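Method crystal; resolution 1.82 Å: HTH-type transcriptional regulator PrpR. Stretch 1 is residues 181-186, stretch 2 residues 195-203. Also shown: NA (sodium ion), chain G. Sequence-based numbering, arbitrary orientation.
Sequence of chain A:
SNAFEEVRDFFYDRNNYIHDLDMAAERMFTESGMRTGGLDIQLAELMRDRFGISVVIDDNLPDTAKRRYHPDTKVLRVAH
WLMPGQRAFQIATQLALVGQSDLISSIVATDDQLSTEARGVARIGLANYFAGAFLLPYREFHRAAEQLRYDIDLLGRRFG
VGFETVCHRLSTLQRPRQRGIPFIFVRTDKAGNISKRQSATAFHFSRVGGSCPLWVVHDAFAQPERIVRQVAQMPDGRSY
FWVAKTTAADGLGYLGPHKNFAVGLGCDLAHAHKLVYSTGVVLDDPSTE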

ATOM      1  N   ILE A 181       7.126   5.541  12.138  1.00 14.36           N
ATOM      2  CA  ILE A 181       6.360   6.753  12.477  1.00 16.64           C
ATOM      3  C   ILE A 181       4.875   6.479  12.279  1.00 15.45           C
ATOM      4  O   ILE A 181       4.484   5.927  11.231  1.00 14.11           O
ATOM      5  CB  ILE A 181       6.804   7.932  11.602  1.00 14.78           C
ATOM      6  CG1 ILE A 181       8.247   8.319  11.917  1.00 19.65           C
ATOM      7  CG2 ILE A 181       5.823   9.101  11.768  1.00 15.90           C
ATOM      8  CD1 ILE A 181       8.853   9.328  10.915  1.00 17.70           C
ATOM      9  N   PRO A 182       4.000   6.837  13.222  1.00 13.44           N
ATOM     10  CA  PRO A 182       2.557   6.655  12.998  1.00 12.91           C
ATOM     11  C   PRO A 182       2.031   7.719  12.043  1.00 17.48           C
ATOM     12  O   PRO A 182       2.135   8.916  12.319  1.00 21.59           O
ATOM     13  CB  PRO A 182       1.949   6.811  14.403  1.00 19.44           C
ATOM     14  CG  PRO A 182       3.089   6.982  15.340  1.00 19.22           C
ATOM     15  CD  PRO A 182       4.308   7.328  14.574  1.00 17.15           C
ATOM     16  N   PHE A 183       1.477   7.284  10.912  1.00 18.35           N
ATOM     17  CA  PHE A 183       0.982   8.198   9.887  1.00 18.31           C
ATOM     18  C   PHE A 183      -0.534   8.119   9.759  1.00 22.70           C
ATOM     19  O   PHE A 183      -1.139   7.070   9.990  1.00 22.31           O
ATOM     20  CB  PHE A 183       1.576   7.891   8.507  1.00 17.56           C
ATOM     21  CG  PHE A 183       3.031   8.243   8.354  1.00 16.86           C
ATOM     22  CD1 PHE A 183       3.437   9.570   8.273  1.00 16.84           C
ATOM     23  CD2 PHE A 183       3.990   7.235   8.237  1.00 16.39           C
ATOM     24  CE1 PHE A 183       4.772   9.888   8.102  1.00 16.48           C
ATOM     25  CE2 PHE A 183       5.329   7.544   8.057  1.00 17.78           C
ATOM     26  CZ  PHE A 183       5.722   8.872   7.992  1.00 15.99           C
ATOM     27  N   ILE A 184      -1.139   9.254   9.384  1.00 23.08           N
ATOM     28  CA  ILE A 184      -2.456   9.278   8.754  1.00 21.31           C
ATOM     29  C   ILE A 184      -2.246   9.210   7.251  1.00 20.14           C
ATOM     30  O   ILE A 184      -1.498  10.020   6.689  1.00 22.00           O
ATOM     31  CB  ILE A 184      -3.229  10.558   9.120  1.00 21.62           C
ATOM     32  CG1 ILE A 184      -3.446  10.671  10.629  1.00 27.04           C
ATOM     33  CG2 ILE A 184      -4.545  10.624   8.336  1.00 25.01           C
ATOM     34  CD1 ILE A 184      -3.889  12.057  11.053  1.00 32.31           C
ATOM     35  N   PHE A 185      -2.899   8.257   6.595  1.00 20.50           N
ATOM     36  CA  PHE A 185      -2.822   8.119   5.144  1.00 20.40           C
ATOM     37  C   PHE A 185      -4.083   8.703   4.516  1.00 24.31           C
ATOM     38  O   PHE A 185      -5.197   8.371   4.930  1.00 24.96           O
ATOM     39  CB  PHE A 185      -2.646   6.648   4.763  1.00 22.02           C
ATOM     40  CG  PHE A 185      -2.725   6.370   3.288  1.00 27.45           C
ATOM     41  CD1 PHE A 185      -3.950   6.135   2.672  1.00 29.61           C
ATOM     42  CD2 PHE A 185      -1.577   6.308   2.520  1.00 24.94           C
ATOM     43  CE1 PHE A 185      -4.022   5.863   1.312  1.00 34.44           C
ATOM     44  CE2 PHE A 185      -1.641   6.024   1.159  1.00 29.33           C
ATOM     45  CZ  PHE A 185      -2.863   5.806   0.554  1.00 35.12           C
ATOM     46  N   VAL A 186      -3.911   9.587   3.533  1.00 22.67           N
ATOM     47  CA  VAL A 186      -5.035  10.234   2.866  1.00 23.72           C
ATOM     48  C   VAL A 186      -4.854  10.109   1.362  1.00 25.74           C
ATOM     49  O   VAL A 186      -3.791  10.443   0.826  1.00 25.76           O
ATOM     50  CB  VAL A 186      -5.174  11.719   3.262  1.00 25.45           C
ATOM     51  CG1 VAL A 186      -6.276  12.385   2.426  1.00 31.16           C
ATOM     52  CG2 VAL A 186      -5.483  11.848   4.739  1.00 29.99           C
ATOM     53  N   SER A 195     -10.258   8.878   0.853  1.00 62.16           N
ATOM     54  CA  SER A 195     -10.092   7.737   1.742  1.00 58.12           C
ATOM     55  C   SER A 195      -9.055   8.105   2.797  1.00 53.76           C
ATOM     56  O   SER A 195      -7.929   8.484   2.459  1.00 46.53           O
ATOM     57  CB  SER A 195      -9.663   6.492   0.966  1.00 58.49           C
ATOM     58  OG  SER A 195      -9.353   5.424   1.847  1.00 58.63           O
ATOM     59  N   LYS A 196      -9.442   8.008   4.067  1.00 54.89           N
ATOM     60  CA  LYS A 196      -8.589   8.374   5.190  1.00 50.82           C
ATOM     61  C   LYS A 196      -8.353   7.146   6.056  1.00 47.92           C
ATOM     62  O   LYS A 196      -9.299   6.417   6.371  1.00 53.85           O
ATOM     63  CB  LYS A 196      -9.222   9.494   6.022  1.00 52.48           C
ATOM     64  CG  LYS A 196      -8.346  10.002   7.157  1.00 52.44           C
ATOM     65  CD  LYS A 196      -9.120  10.919   8.090  1.00 59.17           C
ATOM     66  CE  LYS A 196      -8.194  11.887   8.814  1.00 61.52           C
ATOM     67  NZ  LYS A 196      -7.561  12.865   7.878  1.00 61.93           N
ATOM     68  N   ARG A 197      -7.098   6.921   6.443  1.00 39.52           N
ATOM     69  CA  ARG A 197      -6.732   5.796   7.292  1.00 42.69           C
ATOM     70  C   ARG A 197      -5.875   6.300   8.444  1.00 39.16           C
ATOM     71  O   ARG A 197      -4.869   6.977   8.221  1.00 38.98           O
ATOM     72  CB  ARG A 197      -5.988   4.719   6.494  1.00 45.49           C
ATOM     73  CG  ARG A 197      -6.856   4.008   5.463  1.00 57.39           C
ATOM     74  CD  ARG A 197      -8.051   3.336   6.135  1.00 65.70           C
ATOM     75  NE  ARG A 197      -8.886   2.572   5.206  1.00 65.94           N
ATOM     76  CZ  ARG A 197      -8.691   1.291   4.906  1.00 61.60           C
ATOM     77  NH1 ARG A 197      -9.503   0.676   4.054  1.00 62.93           N
ATOM     78  NH2 ARG A 197      -7.683   0.628   5.455  1.00 57.80           N
ATOM     79  N   GLN A 198      -6.279   5.982   9.669  1.00 39.31           N
ATOM     80  CA  GLN A 198      -5.569   6.418  10.862  1.00 43.21           C
ATOM     81  C   GLN A 198      -4.978   5.217  11.587  1.00 46.17           C
ATOM     82  O   GLN A 198      -5.609   4.161  11.675  1.00 46.34           O
ATOM     83  CB  GLN A 198      -6.497   7.181  11.807  1.00 48.12           C
ATOM     84  CG  GLN A 198      -7.211   8.358  11.173  1.00 47.83           C
ATOM     85  CD  GLN A 198      -8.430   8.777  11.968  1.00 51.31           C
ATOM     86  OE1 GLN A 198      -8.388   9.739  12.735  1.00 48.12           O
ATOM     87  NE2 GLN A 198      -9.526   8.051  11.791  1.00 58.32           N
ATOM     88  N   SER A 199      -3.758   5.381  12.095  1.00 48.66           N
ATOM     89  CA  SER A 199      -3.136   4.375  12.946  1.00 41.86           C
ATOM     90  C   SER A 199      -3.336   4.674  14.426  1.00 46.27           C
ATOM     91  O   SER A 199      -3.822   3.819  15.166  1.00 40.86           O
ATOM     92  CB  SER A 199      -1.638   4.262  12.640  1.00 40.82           C
ATOM     93  OG  SER A 199      -1.017   5.534  12.651  1.00 39.23           O
ATOM     94  N   ALA A 200      -2.984   5.884  14.868  1.00 44.07           N
ATOM     95  CA  ALA A 200      -2.989   6.216  16.286  1.00 40.72           C
ATOM     96  C   ALA A 200      -4.176   7.063  16.718  1.00 36.42           C
ATOM     97  O   ALA A 200      -4.502   7.071  17.909  1.00 48.59           O
ATOM     98  CB  ALA A 200      -1.698   6.957  16.658  1.00 37.68           C
ATOM     99  N   THR A 201      -4.816   7.779  15.794  1.00 36.04           N
ATOM    100  CA  THR A 201      -5.836   8.756  16.131  1.00 45.40           C
ATOM    101  C   THR A 201      -7.229   8.136  16.022  1.00 48.58           C
ATOM    102  O   THR A 201      -7.403   6.983  15.625  1.00 51.56           O
ATOM    103  CB  THR A 201      -5.704   9.995  15.237  1.00 50.25           C
ATOM    104  OG1 THR A 201      -5.730   9.608  13.857  1.00 49.07           O
ATOM    105  CG2 THR A 201      -4.392  10.727  15.527  1.00 50.87           C
ATOM    106  N   ALA A 202      -8.236   8.920  16.388  1.00 47.77           N
ATOM    107  CA  ALA A 202      -9.627   8.502  16.314  1.00 43.33           C
ATOM    108  C   ALA A 202     -10.497   9.731  16.060  1.00 44.46           C
ATOM    109  O   ALA A 202     -11.396  10.066  16.827  1.00 46.36           O
ATOM    110  CB  ALA A 202     -10.030   7.764  17.588  1.00 46.81           C
ATOM    111  N   PHE A 203     -10.229  10.428  14.959  1.00 46.38           N
ATOM    112  CA  PHE A 203     -10.932  11.667  14.637  1.00 55.45           C
ATOM    113  C   PHE A 203     -12.373  11.394  14.217  1.00 59.44           C
ATOM    114  O   PHE A 203     -12.622  10.625  13.288  1.00 62.33           O
ATOM    115  CB  PHE A 203     -10.194  12.427  13.527  1.00 55.66           C
ATOM    116  CG  PHE A 203      -8.815  12.886  13.918  1.00 57.17           C
ATOM    117  CD1 PHE A 203      -7.750  12.751  13.043  1.00 54.79           C
ATOM    118  CD2 PHE A 203      -8.585  13.459  15.160  1.00 61.94           C
ATOM    119  CE1 PHE A 203      -6.480  13.170  13.399  1.00 53.38           C
ATOM    120  CE2 PHE A 203      -7.318  13.882  15.522  1.00 58.75           C
ATOM    121  CZ  PHE A 203      -6.265  13.738  14.640  1.00 54.89           C
TER
HETATM  122 NA    NA G 506      -5.014   2.710  16.572  1.00 18.95          NA
HETATM  123  O   HOH W   1      -5.705   2.265  14.195  1.00 25.23           O
HETATM  124  O   HOH W   2      -6.202   4.465  16.636  1.00 28.66           O
HETATM  125  O   HOH W   3      -3.177   3.652  17.773  1.00 36.73           O

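Antiparallel strands are held together by pairs of backbone hydrogen bonds, and the contact between residues 181-186 and 195-203 of PrpR illustrates one such pair with side-chain contacts around it. The two strands run at 167° to one another, their axes approaching to 4.8 Å. Phe185 and Arg197 form the hydrogen-bonded pair: Phe185 N donates to Arg197 O at 2.9 Å, and Arg197 N donates to Phe185 O at 2.8 Å, both with N-H...O angles near 158°. The same carbonyls also receive CA-H...O contacts, from Ile184 CA to Arg197 O and from Lys196 CA to Phe185 O, each 3.4 Å. Val186 and Lys196 follow as a non-hydrogen-bonded pair, their CA atoms 4.6 Å apart.

Beyond the strand pairing, a side chain takes over a backbone role. Ser199 OG donates to Phe183 O at 3.1 Å, satisfying a carbonyl that lies 4.1 Å from Arg197 O. The carbonyl of Ser199 is engaged differently: Ser199 O binds the sodium ion NA at 2.1 Å, and waters 1 and 2, also ligands of the ion, donate to Gln198 O and Thr201 O.

Alternation along the strands sorts the side chains. Phe185 and Arg197 share one face, with CB atoms 4.2 Å apart, although the end of the arginine leads away. Ile184, Val186, Lys196 and Gln198 occupy the other. Here Ile184 CD1 meets the edge of the Phe203 ring, 3.7 Å from Phe203 CE1. Gln198 OE1 braces the turn that brings this ring back, accepting from Thr201 OG1 at 2.9 Å and Phe203 N at 3.0 Å. Lys196 NZ lies 3.8 Å from Ile184 CG2 and 3.9 Å from Val186 CG2; the contact buries this amine, and it has no polar partner in the model.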